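Local coordinates for MmcR (Streptomyces lavendulae, PDB 3GWZ), which methylates a quinone hydroxyl of demethylmitomycins with S-adenosyl-L-methionine, yielding mitomycins A and B, at residues L146-S149 against V150-E154; F110-N113 against A114-V118; E240-E243 against L244-R248. One frame throughout, in Å; residues are numbered along the deposited sequence.

From the N terminus the order is contact 2, contact 1, contact 3. They follow in series, none nesting in or crossing another, and each is a local contact within one continuous stretch of chain. Contact 2 (110-118) joins strand 109-111 of the dimerisation domain to the short helix that follows. Contact 1 (146-154) turns the chain out of helix 146-152, beside helix 316-329. Contact 3 (240-248) occupies the last turns of helix 235-247, in a beta-alpha-beta unit of the methyltransferase domain. Contacts 1 and 2 both touch the second subunit, yet their nearest atoms are about 24 Å apart; contacts 1 and 3 lie on opposite sides of the chain's centre.

Contact 1. Residues L146-S149 against V150-E154; sequences LTHS and VRTGE
Thr152 OG1 takes part in two side-chain hydrogen bonds: it donates to His148 O at 2.9 Å, from a position 37° out of the carbonyl plane, and accepts from Glu154 N at 3.0 Å. The first torsion, 62°, sets OG1 between the backbone N and the carbonyl carbon, within reach of both. Ser149 OG donates to Glu154 O over 2.7 Å, in the carbonyl plane. Among the backbone bonds, Val150 N and Arg151 N go to Leu146 O and Thr147 O, while Ser149 O is gripped twice, by Gly153 N at 2.8 Å and by Thr152 N at 3.2 Å, the latter from well above the carbonyl plane.

The Thr152 OG1 to Glu154 N bond defines an ST turn. Gly153, with phi 74°, is the first residue to leave helical geometry, so the chain turns out of helix 146-152 here.

A CH-pi contact places Thr152 CG2 over one face of the His148 imidazole, 4.1 Å from its centroid and offset toward the rim. At the ring edge, in plane, a water 2.7 Å from His148 NE2 donates to Glu154 OE1. Apolar packing joins Leu146 CD1 to Val150 CG2, and Thr147 CG2 runs alongside the extended Arg151 chain near NE. The polar ends of Thr147 and Arg151 reach the second subunit: Thr147 OG1 bonds Glu60 and Arg151 NH1 bonds the Thr81 carbonyl, both of that subunit.

Contact 2. Residues F110-N113 against A114-V118; sequences FAQN and ALSAV
Ser116 and Asn113 bind each other reciprocally. Asn113 OD1 accepts from Ser116 N at 2.9 Å, with an N-H...O angle of 171° and the donor nearly in line with the side-chain C=O. In return Ser116 OG accepts from Asn113 N, also at 2.9 Å. The same hydroxyl donates to Gln112 OE1 over 2.6 Å, lying close to the amide plane but tilted from it, so one buried oxygen is used both as donor and as acceptor.

Torsions put the groups in place. The Asn113 side chain rises between its backbone N and carbonyl carbon (chi1 66°), which brings OD1 to the N-H of Ser116, and the Gln112 chain folds back at chi2 (79°) toward Ser116. Behind them Ala117 N donates to Asn113 O at 2.8 Å, and the Ala117 methyl CB lies 4.1 Å from Gln112 CG.

A second shell fixes both amides. Asn113 ND2 bonds Gly99 O and Asp102 OD1, and Asn113 OD1 takes a further bond from Phe101 N; Gln112 NE2 bonds Pro64 O. Phe101 also packs on Gln112 and Ser116, while Leu115 meets Thr41 of the second subunit.

With Asn113 at the N-cap, the reciprocal pair is a capping box, opening the short, weakly bonded helix about 114-117, two residues after strand 109-111 in the dimerisation domain, where the neighbouring antiparallel strands are consistent with a winged-helix wing.

Contact 3. Residues E240-E243 against L244-R248; sequences EARE and LLTGR
Thr246 approaches the flat carbonyl of Arg242 from both faces. Its backbone N donates to Arg242 O at 2.8 Å, tilted moderately to one side of the carbonyl plane, and its OG1 donates to the same oxygen at 2.7 Å from the opposite side, 37° out of the plane. Arg242 O is thus gripped by two donors of a single residue. The hydroxyl arrives there because OG1 lies beside its own backbone N, opposite the carbonyl carbon (chi1 -60°), and so folds back over the preceding turn. The two side chains run next to each other in the same direction, with Arg242 CG 3.8 Å from Thr246 OG1.

Ala241 O, by contrast, receives Leu245 N at 2.9 Å almost straight on, with an N-H...O angle of 169°. The Leu245 side chain lies against this oxygen: CB and CG are each 3.4 Å from Ala241 O. The same helical pattern is kept by Leu244 N to Glu240 O and by Gly247 N to Glu243 O, the latter at 3.0 Å.

The charged ends turn to other partners. Glu240 OE1 meets Arg213 in a salt bridge and also accepts from Asn180, while Arg242 NE is paired with Glu239.

Helix 235-247 links strands 228-233 and 254-258 in a beta-alpha-beta unit of the class I methyltransferase fold. Leu245 touches Ala218 of helix 215-223 as well as Cys254 and Ile256 of strand 254-258; Leu244 also rests on Ala218, and Ala241 lies about 6 Å, side chain to side chain, from the cofactor-binding Glu233 that ends strand 228-233.

Contact 1. Residues L146-S149 against V150-E154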
ATOM      1  N   LEU A 146     -14.027  13.003  30.926  1.00 10.90           N
ATOM      2  CA  LEU A 146     -13.877  14.441  30.682  1.00 10.84           C
ATOM      3  C   LEU A 146     -14.351  15.278  31.865  1.00 12.49           C
ATOM      4  O   LEU A 146     -13.746  16.293  32.196  1.00  8.89           O
ATOM      5  CB  LEU A 146     -14.623  14.873  29.410  1.00 12.63           C
ATOM      6  CG  LEU A 146     -14.554  16.366  29.046  1.00  9.17           C
ATOM      7  CD1 LEU A 146     -13.084  16.834  28.886  1.00 11.19           C
ATOM      8  CD2 LEU A 146     -15.317  16.635  27.761  1.00 11.32           C
ATOM      9  N   THR A 147     -15.446  14.869  32.499  1.00  9.42           N
ATOM     10  CA  THR A 147     -15.922  15.616  33.666  1.00 14.73           C
ATOM     11  C   THR A 147     -14.814  15.801  34.714  1.00 12.50           C
ATOM     12  O   THR A 147     -14.655  16.897  35.268  1.00 12.13           O
ATOM     13  CB  THR A 147     -17.157  14.963  34.282  1.00 15.05           C
ATOM     14  OG1 THR A 147     -18.225  15.048  33.338  1.00 15.59           O
ATOM     15  CG2 THR A 147     -17.572  15.689  35.565  1.00 17.25           C
ATOM     16  N   HIS A 148     -14.024  14.753  34.946  1.00  9.69           N
ATOM     17  CA  HIS A 148     -12.921  14.838  35.904  1.00 11.52           C
ATOM     18  C   HIS A 148     -11.974  15.984  35.540  1.00 13.96           C
ATOM     19  O   HIS A 148     -11.599  16.780  36.401  1.00 11.90           O
ATOM     20  CB  HIS A 148     -12.149  13.507  36.042  1.00 12.06           C
ATOM     21  CG  HIS A 148     -10.954  13.601  36.950  1.00 14.28           C
ATOM     22  ND1 HIS A 148     -11.012  13.330  38.304  1.00  9.89           N
ATOM     23  CD2 HIS A 148      -9.679  13.981  36.701  1.00 10.97           C
ATOM     24  CE1 HIS A 148      -9.818  13.514  38.843  1.00 14.69           C
ATOM     25  NE2 HIS A 148      -8.992  13.917  37.893  1.00 15.04           N
ATOM     26  N   SER A 149     -11.602  16.075  34.266  1.00 11.16           N
ATOM     27  CA  SER A 149     -10.701  17.143  33.820  1.00 10.32           C
ATOM     28  C   SER A 149     -11.349  18.509  33.984  1.00 11.55           C
ATOM     29  O   SER A 149     -10.683  19.464  34.371  1.00 10.10           O
ATOM     30  CB  SER A 149     -10.275  16.949  32.360  1.00  9.94           C
ATOM     31  OG  SER A 149      -9.413  15.837  32.233  1.00 11.89           O
ATOM     32  N   VAL A 150     -12.650  18.600  33.706  1.00  9.27           N
ATOM     33  CA  VAL A 150     -13.315  19.890  33.812  1.00 12.52           C
ATOM     34  C   VAL A 150     -13.404  20.336  35.285  1.00 10.53           C
ATOM     35  O   VAL A 150     -13.407  21.524  35.577  1.00 12.41           O
ATOM     36  CB  VAL A 150     -14.676  19.903  33.070  1.00 16.77           C
ATOM     37  CG1 VAL A 150     -15.426  21.228  33.301  1.00 12.57           C
ATOM     38  CG2 VAL A 150     -14.438  19.683  31.557  1.00 11.59           C
ATOM     39  N   ARG A 151     -13.431  19.378  36.208  1.00 10.24           N
ATOM     40  CA  ARG A 151     -13.426  19.693  37.641  1.00  9.72           C
ATOM     41  C   ARG A 151     -12.041  20.008  38.223  1.00 12.55           C
ATOM     42  O   ARG A 151     -11.951  20.554  39.322  1.00 14.09           O
ATOM     43  CB  ARG A 151     -14.047  18.547  38.456  1.00  9.53           C
ATOM     44  CG  ARG A 151     -15.533  18.312  38.178  1.00  9.70           C
ATOM     45  CD  ARG A 151     -16.141  17.425  39.279  1.00  9.27           C
ATOM     46  NE  ARG A 151     -17.522  17.030  39.005  1.00 12.25           N
ATOM     47  CZ  ARG A 151     -18.585  17.794  39.226  1.00 14.11           C
ATOM     48  NH1 ARG A 151     -18.438  19.028  39.701  1.00 14.08           N
ATOM     49  NH2 ARG A 151     -19.803  17.324  38.965  1.00 15.55           N
ATOM     50  N   THR A 152     -10.969  19.658  37.512  1.00 11.23           N
ATOM     51  CA  THR A 152      -9.617  19.728  38.089  1.00 10.74           C
ATOM     52  C   THR A 152      -8.572  20.535  37.298  1.00 14.77           C
ATOM     53  O   THR A 152      -7.585  20.992  37.869  1.00 14.12           O
ATOM     54  CB  THR A 152      -8.998  18.309  38.295  1.00 13.65           C
ATOM     55  OG1 THR A 152      -8.875  17.644  37.029  1.00 11.91           O
ATOM     56  CG2 THR A 152      -9.835  17.460  39.233  1.00 10.93           C
ATOM     57  N   GLY A 153      -8.768  20.678  35.994  1.00 11.77           N
ATOM     58  CA  GLY A 153      -7.730  21.211  35.123  1.00 12.06           C
ATOM     59  C   GLY A 153      -6.614  20.207  34.864  1.00 11.62           C
ATOM     60  O   GLY A 153      -5.575  20.551  34.290  1.00 13.85           O
ATOM     61  N   GLU A 154      -6.818  18.960  35.281  1.00 10.59           N
ATOM     62  CA  GLU A 154      -5.799  17.918  35.122  1.00 11.32           C
ATOM     63  C   GLU A 154      -6.242  16.831  34.139  1.00 12.16           C
ATOM     64  O   GLU A 154      -7.423  16.735  33.808  1.00 11.04           O
ATOM     65  CB  GLU A 154      -5.448  17.284  36.473  1.00 11.94           C
ATOM     66  CG  GLU A 154      -4.846  18.275  37.483  1.00 14.55           C
ATOM     67  CD  GLU A 154      -4.260  17.592  38.720  1.00 26.69           C
ATOM     68  OE1 GLU A 154      -4.148  16.345  38.749  1.00 39.44           O
ATOM     69  OE2 GLU A 154      -3.910  18.307  39.674  1.00 31.04           O
TER
HETATM   70  O   HOH W   1      -6.511  14.562  38.661  1.00 20.89           O

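Contact 2. Residues F110-N113 against A114-V118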
ATOM      1  N   PHE A 110     -19.823  -2.388  -1.705  1.00 17.43           N
ATOM      2  CA  PHE A 110     -19.385  -1.105  -1.190  1.00 17.82           C
ATOM      3  C   PHE A 110     -18.066  -0.729  -1.847  1.00 17.19           C
ATOM      4  O   PHE A 110     -17.314  -1.605  -2.263  1.00 19.12           O
ATOM      5  CB  PHE A 110     -19.234  -1.171   0.333  1.00 17.51           C
ATOM      6  CG  PHE A 110     -20.534  -1.339   1.047  1.00 15.58           C
ATOM      7  CD1 PHE A 110     -21.227  -0.234   1.511  1.00 18.13           C
ATOM      8  CD2 PHE A 110     -21.081  -2.597   1.231  1.00 18.00           C
ATOM      9  CE1 PHE A 110     -22.443  -0.384   2.172  1.00 16.22           C
ATOM     10  CE2 PHE A 110     -22.285  -2.752   1.880  1.00 21.87           C
ATOM     11  CZ  PHE A 110     -22.968  -1.640   2.348  1.00 14.94           C
ATOM     12  N   ALA A 111     -17.793   0.568  -1.945  1.00 18.42           N
ATOM     13  CA  ALA A 111     -16.595   1.047  -2.636  1.00 20.63           C
ATOM     14  C   ALA A 111     -15.885   2.151  -1.873  1.00 23.54           C
ATOM     15  O   ALA A 111     -16.487   2.849  -1.060  1.00 18.18           O
ATOM     16  CB  ALA A 111     -16.947   1.544  -4.034  1.00 19.14           C
ATOM     17  N   GLN A 112     -14.599   2.308  -2.152  1.00 16.21           N
ATOM     18  CA  GLN A 112     -13.841   3.445  -1.660  1.00 19.23           C
ATOM     19  C   GLN A 112     -14.444   4.718  -2.213  1.00 24.67           C
ATOM     20  O   GLN A 112     -14.898   4.733  -3.351  1.00 21.90           O
ATOM     21  CB  GLN A 112     -12.405   3.357  -2.169  1.00 22.49           C
ATOM     22  CG  GLN A 112     -11.388   4.086  -1.315  1.00 19.74           C
ATOM     23  CD  GLN A 112     -11.018   3.272  -0.101  1.00 21.92           C
ATOM     24  OE1 GLN A 112     -11.731   3.274   0.909  1.00 21.16           O
ATOM     25  NE2 GLN A 112      -9.907   2.550  -0.195  1.00 19.96           N
ATOM     26  N   ASN A 113     -14.448   5.781  -1.417  1.00 15.89           N
ATOM     27  CA  ASN A 113     -14.683   7.125  -1.944  1.00 19.43           C
ATOM     28  C   ASN A 113     -13.666   8.118  -1.399  1.00 17.61           C
ATOM     29  O   ASN A 113     -12.726   7.722  -0.711  1.00 21.90           O
ATOM     30  CB  ASN A 113     -16.126   7.610  -1.716  1.00 20.04           C
ATOM     31  CG  ASN A 113     -16.467   7.819  -0.241  1.00 17.90           C
ATOM     32  OD1 ASN A 113     -15.625   7.669   0.656  1.00 18.35           O
ATOM     33  ND2 ASN A 113     -17.722   8.170   0.011  1.00 13.80           N
ATOM     34  N   ALA A 114     -13.856   9.396  -1.711  1.00 17.00           N
ATOM     35  CA  ALA A 114     -12.909  10.447  -1.336  1.00 20.87           C
ATOM     36  C   ALA A 114     -12.672  10.487   0.170  1.00 23.65           C
ATOM     37  O   ALA A 114     -11.543  10.648   0.631  1.00 23.31           O
ATOM     38  CB  ALA A 114     -13.407  11.807  -1.824  1.00 20.33           C
ATOM     39  N   LEU A 115     -13.741  10.344   0.942  1.00 18.92           N
ATOM     40  CA  LEU A 115     -13.613  10.382   2.393  1.00 18.60           C
ATOM     41  C   LEU A 115     -12.973   9.123   2.947  1.00 21.57           C
ATOM     42  O   LEU A 115     -12.083   9.207   3.788  1.00 20.89           O
ATOM     43  CB  LEU A 115     -14.959  10.649   3.075  1.00 15.77           C
ATOM     44  CG  LEU A 115     -15.585  12.017   2.800  1.00 21.54           C
ATOM     45  CD1 LEU A 115     -16.715  12.273   3.786  1.00 18.88           C
ATOM     46  CD2 LEU A 115     -14.544  13.132   2.881  1.00 21.34           C
ATOM     47  N   SER A 116     -13.405   7.956   2.483  1.00 14.18           N
ATOM     48  CA  SER A 116     -12.822   6.731   3.002  1.00 15.00           C
ATOM     49  C   SER A 116     -11.359   6.598   2.575  1.00 23.39           C
ATOM     50  O   SER A 116     -10.557   5.984   3.275  1.00 19.37           O
ATOM     51  CB  SER A 116     -13.638   5.496   2.616  1.00 15.71           C
ATOM     52  OG  SER A 116     -13.470   5.153   1.255  1.00 17.97           O
ATOM     53  N   ALA A 117     -11.007   7.192   1.438  1.00 20.02           N
ATOM     54  CA  ALA A 117      -9.633   7.116   0.945  1.00 23.23           C
ATOM     55  C   ALA A 117      -8.606   7.799   1.871  1.00 22.27           C
ATOM     56  O   ALA A 117      -7.460   7.367   1.955  1.00 23.86           O
ATOM     57  CB  ALA A 117      -9.539   7.680  -0.476  1.00 19.80           C
ATOM     58  N   VAL A 118      -9.009   8.854   2.567  1.00 16.40           N
ATOM     59  CA  VAL A 118      -8.071   9.548   3.447  1.00 21.93           C
ATOM     60  C   VAL A 118      -7.790   8.730   4.713  1.00 19.80           C
ATOM     61  O   VAL A 118      -6.938   9.092   5.514  1.00 20.97           O
ATOM     62  CB  VAL A 118      -8.553  10.971   3.822  1.00 32.62           C
ATOM     63  CG1 VAL A 118      -8.851  11.785   2.575  1.00 33.25           C
ATOM     64  CG2 VAL A 118      -9.767  10.906   4.705  1.00 26.83           C
TER

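Contact 3. Residues E240-E243 against L244-R248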
ATOM      1  N   GLU A 240      13.749   5.488  18.180  1.00 20.47           N
ATOM      2  CA  GLU A 240      12.954   5.641  16.969  1.00 20.51           C
ATOM      3  C   GLU A 240      13.493   6.797  16.126  1.00 17.60           C
ATOM      4  O   GLU A 240      13.595   6.687  14.906  1.00 18.74           O
ATOM      5  CB  GLU A 240      11.477   5.848  17.307  1.00 18.64           C
ATOM      6  CG  GLU A 240      10.850   4.664  18.043  1.00 17.63           C
ATOM      7  CD  GLU A 240       9.404   4.926  18.439  1.00 24.84           C
ATOM      8  OE1 GLU A 240       8.713   5.702  17.735  1.00 25.18           O
ATOM      9  OE2 GLU A 240       8.961   4.358  19.460  1.00 25.13           O
ATOM     10  N   ALA A 241      13.843   7.903  16.775  1.00 15.45           N
ATOM     11  CA  ALA A 241      14.446   9.026  16.069  1.00 17.19           C
ATOM     12  C   ALA A 241      15.761   8.624  15.428  1.00 16.33           C
ATOM     13  O   ALA A 241      16.077   9.059  14.313  1.00 16.71           O
ATOM     14  CB  ALA A 241      14.652  10.225  17.001  1.00 13.84           C
ATOM     15  N   ARG A 242      16.537   7.800  16.123  1.00 15.18           N
ATOM     16  CA  ARG A 242      17.783   7.311  15.537  1.00 15.07           C
ATOM     17  C   ARG A 242      17.514   6.553  14.236  1.00 17.57           C
ATOM     18  O   ARG A 242      18.204   6.758  13.240  1.00 16.94           O
ATOM     19  CB  ARG A 242      18.550   6.425  16.515  1.00 19.45           C
ATOM     20  CG  ARG A 242      19.964   6.085  16.050  1.00 18.61           C
ATOM     21  CD  ARG A 242      20.619   5.013  16.916  1.00 19.65           C
ATOM     22  NE  ARG A 242      20.508   5.293  18.348  1.00 20.82           N
ATOM     23  CZ  ARG A 242      21.317   6.094  19.032  1.00 23.13           C
ATOM     24  NH1 ARG A 242      22.313   6.727  18.422  1.00 23.98           N
ATOM     25  NH2 ARG A 242      21.118   6.280  20.331  1.00 23.55           N
ATOM     26  N   GLU A 243      16.508   5.683  14.236  1.00 15.95           N
ATOM     27  CA  GLU A 243      16.169   4.955  13.020  1.00 16.36           C
ATOM     28  C   GLU A 243      15.780   5.890  11.857  1.00 20.44           C
ATOM     29  O   GLU A 243      16.258   5.723  10.730  1.00 16.53           O
ATOM     30  CB  GLU A 243      15.069   3.919  13.272  1.00 20.22           C
ATOM     31  CG  GLU A 243      14.670   3.155  11.995  1.00 31.16           C
ATOM     32  CD  GLU A 243      13.552   2.141  12.219  1.00 45.38           C
ATOM     33  OE1 GLU A 243      13.304   1.767  13.384  1.00 40.55           O
ATOM     34  OE2 GLU A 243      12.925   1.715  11.222  1.00 44.76           O
ATOM     35  N   LEU A 244      14.920   6.869  12.129  1.00 16.73           N
ATOM     36  CA  LEU A 244      14.487   7.818  11.096  1.00 16.74           C
ATOM     37  C   LEU A 244      15.661   8.626  10.552  1.00 20.84           C
ATOM     38  O   LEU A 244      15.857   8.724   9.328  1.00 15.82           O
ATOM     39  CB  LEU A 244      13.385   8.746  11.628  1.00 19.73           C
ATOM     40  CG  LEU A 244      12.839   9.856  10.716  1.00 21.07           C
ATOM     41  CD1 LEU A 244      11.419  10.271  11.116  1.00 20.67           C
ATOM     42  CD2 LEU A 244      13.759  11.079  10.688  1.00 19.34           C
ATOM     43  N   LEU A 245      16.461   9.180  11.459  1.00 13.46           N
ATOM     44  CA  LEU A 245      17.592  10.005  11.059  1.00 14.86           C
ATOM     45  C   LEU A 245      18.674   9.196  10.341  1.00 17.10           C
ATOM     46  O   LEU A 245      19.269   9.668   9.378  1.00 19.23           O
ATOM     47  CB  LEU A 245      18.174  10.738  12.275  1.00 14.39           C
ATOM     48  CG  LEU A 245      17.294  11.879  12.810  1.00 20.71           C
ATOM     49  CD1 LEU A 245      17.645  12.240  14.261  1.00 15.07           C
ATOM     50  CD2 LEU A 245      17.385  13.115  11.913  1.00 17.00           C
ATOM     51  N   THR A 246      18.930   7.980  10.806  1.00 13.79           N
ATOM     52  CA  THR A 246      19.962   7.154  10.187  1.00 17.81           C
ATOM     53  C   THR A 246      19.573   6.748   8.763  1.00 19.80           C
ATOM     54  O   THR A 246      20.383   6.845   7.837  1.00 18.06           O
ATOM     55  CB  THR A 246      20.245   5.913  11.031  1.00 20.58           C
ATOM     56  OG1 THR A 246      20.700   6.327  12.326  1.00 19.51           O
ATOM     57  CG2 THR A 246      21.305   5.038  10.367  1.00 17.18           C
ATOM     58  N   GLY A 247      18.328   6.304   8.593  1.00 17.18           N
ATOM     59  CA  GLY A 247      17.843   5.870   7.291  1.00 15.22           C
ATOM     60  C   GLY A 247      17.695   7.001   6.293  1.00 19.35           C
ATOM     61  O   GLY A 247      17.566   6.766   5.085  1.00 15.09           O
ATOM     62  N   ARG A 248      17.698   8.236   6.789  1.00 16.61           N
ATOM     63  CA  ARG A 248      17.694   9.395   5.907  1.00 14.09           C
ATOM     64  C   ARG A 248      19.113   9.944   5.692  1.00 16.16           C
ATOM     65  O   ARG A 248      19.298  11.022   5.138  1.00 17.37           O
ATOM     66  CB  ARG A 248      16.718  10.468   6.404  1.00 18.66           C
ATOM     67  CG  ARG A 248      15.263  10.155   5.997  1.00 17.66           C
ATOM     68  CD  ARG A 248      14.247  11.065   6.652  1.00 19.86           C
ATOM     69  NE  ARG A 248      14.389  12.459   6.226  1.00 20.85           N
ATOM     70  CZ  ARG A 248      13.561  13.432   6.590  1.00 22.93           C
ATOM     71  NH1 ARG A 248      12.529  13.152   7.376  1.00 21.67           N
ATOM     72  NH2 ARG A 248      13.757  14.679   6.167  1.00 20.12           N
TER